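Local coordinates for protein hydroalkoxylation enzyme phnH (Penicillium herquei, PDB 6JJS) that catalyses the hydroalkoxylation that closes the ring of atrovenetin during phenalenone biosynthesis in a fungus, acting as a homotetramer, at residues K50-L55 / T73-R78. Residues are numbered along the deposited sequence; the frame is centred on the assembly and turned at random.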
loop_
_atom_site.group_PDB
_atom_site.type_symbol
_atom_site.label_atom_id
_atom_site.label_comp_id
_atom_site.label_asym_id
_atom_site.label_seq_id
_atom_site.Cartn_x
_atom_site.Cartn_y
_atom_site.Cartn_z
ATOM N N LYS A 50 1.592 -6.718 -15.942
ATOM C CA LYS A 50 2.046 -5.823 -14.863
ATOM C C LYS A 50 3.435 -5.284 -15.202
ATOM O O LYS A 50 4.316 -6.060 -15.613
ATOM C CB LYS A 50 2.070 -6.568 -13.536
ATOM C CG LYS A 50 0.757 -7.226 -13.139
ATOM C CD LYS A 50 0.787 -7.701 -11.707
ATOM C CE LYS A 50 -0.291 -8.692 -11.363
ATOM N NZ LYS A 50 -0.154 -9.068 -9.936
ATOM N N ALA A 51 3.597 -3.986 -15.035
ATOM C CA ALA A 51 4.842 -3.289 -15.406
ATOM C C ALA A 51 5.243 -2.298 -14.321
ATOM O O ALA A 51 4.372 -1.710 -13.627
ATOM C CB ALA A 51 4.665 -2.618 -16.732
ATOM N N LEU A 52 6.538 -2.026 -14.284
ATOM C CA LEU A 52 7.147 -0.913 -13.539
ATOM C C LEU A 52 7.674 0.091 -14.548
ATOM O O LEU A 52 8.276 -0.331 -15.557
ATOM C CB LEU A 52 8.259 -1.434 -12.633
ATOM C CG LEU A 52 8.992 -0.363 -11.831
ATOM C CD1 LEU A 52 9.493 -0.942 -10.528
ATOM C CD2 LEU A 52 10.143 0.234 -12.634
ATOM N N GLN A 53 7.418 1.353 -14.289
ATOM C CA GLN A 53 7.903 2.467 -15.146
ATOM C C GLN A 53 8.470 3.568 -14.271
ATOM O O GLN A 53 7.792 4.037 -13.349
ATOM C CB GLN A 53 6.766 2.947 -16.038
ATOM C CG GLN A 53 7.165 3.962 -17.088
ATOM C CD GLN A 53 6.105 4.057 -18.169
ATOM O OE1 GLN A 53 4.907 4.029 -17.906
ATOM N NE2 GLN A 53 6.545 4.134 -19.416
ATOM N N THR A 54 9.705 3.991 -14.555
ATOM C CA THR A 54 10.360 5.108 -13.851
ATOM C C THR A 54 9.817 6.439 -14.374
ATOM O O THR A 54 9.654 6.585 -15.607
ATOM C CB THR A 54 11.879 4.997 -14.032
ATOM O OG1 THR A 54 12.264 3.762 -13.411
ATOM C CG2 THR A 54 12.632 6.172 -13.465
ATOM N N LEU A 55 9.547 7.386 -13.484
ATOM C CA LEU A 55 9.244 8.791 -13.838
ATOM C C LEU A 55 10.558 9.560 -13.764
ATOM O O LEU A 55 11.169 9.588 -12.683
ATOM C CB LEU A 55 8.170 9.370 -12.913
ATOM C CG LEU A 55 6.982 8.436 -12.645
ATOM C CD1 LEU A 55 5.918 9.130 -11.819
ATOM C CD2 LEU A 55 6.375 7.907 -13.929
ATOM N N THR A 73 8.200 6.343 -9.339
ATOM C CA THR A 73 7.951 5.022 -9.926
ATOM C C THR A 73 6.434 4.871 -10.072
ATOM O O THR A 73 5.710 5.268 -9.124
ATOM C CB THR A 73 8.550 3.898 -9.060
ATOM O OG1 THR A 73 9.967 4.107 -9.020
ATOM C CG2 THR A 73 8.274 2.515 -9.614
ATOM N N ALA A 74 5.994 4.251 -11.169
ATOM C CA ALA A 74 4.602 3.836 -11.413
ATOM C C ALA A 74 4.556 2.313 -11.561
ATOM O O ALA A 74 5.380 1.713 -12.301
ATOM C CB ALA A 74 4.052 4.529 -12.647
ATOM N N LEU A 75 3.591 1.682 -10.908
ATOM C CA LEU A 75 3.252 0.253 -11.072
ATOM C C LEU A 75 1.878 0.180 -11.738
ATOM O O LEU A 75 0.949 0.835 -11.277
ATOM C CB LEU A 75 3.237 -0.457 -9.709
ATOM C CG LEU A 75 4.587 -0.607 -9.013
ATOM C CD1 LEU A 75 4.433 -1.366 -7.706
ATOM C CD2 LEU A 75 5.576 -1.326 -9.895
ATOM N N SER A 76 1.768 -0.544 -12.836
ATOM C CA SER A 76 0.489 -0.603 -13.591
ATOM C C SER A 76 0.096 -2.055 -13.831
ATOM O O SER A 76 0.987 -2.925 -13.984
ATOM C CB SER A 76 0.582 0.154 -14.873
ATOM O OG SER A 76 1.579 -0.404 -15.695
ATOM N N THR A 77 -1.206 -2.322 -13.865
ATOM C CA THR A 77 -1.714 -3.604 -14.403
ATOM C C THR A 77 -2.748 -3.319 -15.480
ATOM O O THR A 77 -3.701 -2.609 -15.235
ATOM C CB THR A 77 -1.973 -4.762 -13.431
ATOM O OG1 THR A 77 -3.224 -5.451 -13.585
ATOM C CG2 THR A 77 -1.573 -4.494 -12.008
ATOM N N ARG A 78 -2.417 -3.830 -16.658
ATOM C CA ARG A 78 -3.182 -3.636 -17.917
ATOM C C ARG A 78 -3.905 -4.955 -18.178
ATOM O O ARG A 78 -3.251 -5.959 -18.486
ATOM C CB ARG A 78 -2.232 -3.245 -19.059
ATOM C CG ARG A 78 -1.421 -1.983 -18.828
ATOM C CD ARG A 78 -0.442 -1.725 -19.971
ATOM N NE ARG A 78 0.035 -0.360 -19.866
ATOM C CZ ARG A 78 -0.474 0.672 -20.535
ATOM N NH1 ARG A 78 -0.010 1.890 -20.311
ATOM N NH2 ARG A 78 -1.399 0.487 -21.461
HETATM O O HOH W 1 3.873 1.081 -14.910
HETATM O O HOH W 2 11.626 3.717 -10.865
#
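L52 sends CG anti to the backbone N (chi1 179°), and T73 places CG2 in the same relation to its own N. The two branches meet at an oblique angle, L52 CG lying 3.7 Å from T73 CG2. L75 CD2 comes to 3.8 Å from L52 CB. K50 and T77 continue this face, their side chains alongside each other and pointing the same way. A second subunit covers part of it: L101 packs on L52 and H89 on L75. T73 OG1 hydrogen-bonds to T73 OG1 of that subunit; a water also links the first T73 OG1 to T54 OG1.

A51, Q53, A74 and S76 project from the other face. There a water donates to A51 O and A74 O and also bonds S76 OG at 2.8 Å. Q53 NE2 is held by G37 O of the next strand.

Between the backbones, A51 N donates to S76 O and S76 N to A51 O, each at 3.0 Å. Q53 pairs with A74 in the same way, Q53 O accepting from A74 N at 2.8 Å. This ladder joins strands 48-61 and 67-79, an antiparallel beta hairpin in the DUF3237 family's curled sheet, consistent with the barrel of the AOC_barrel clan.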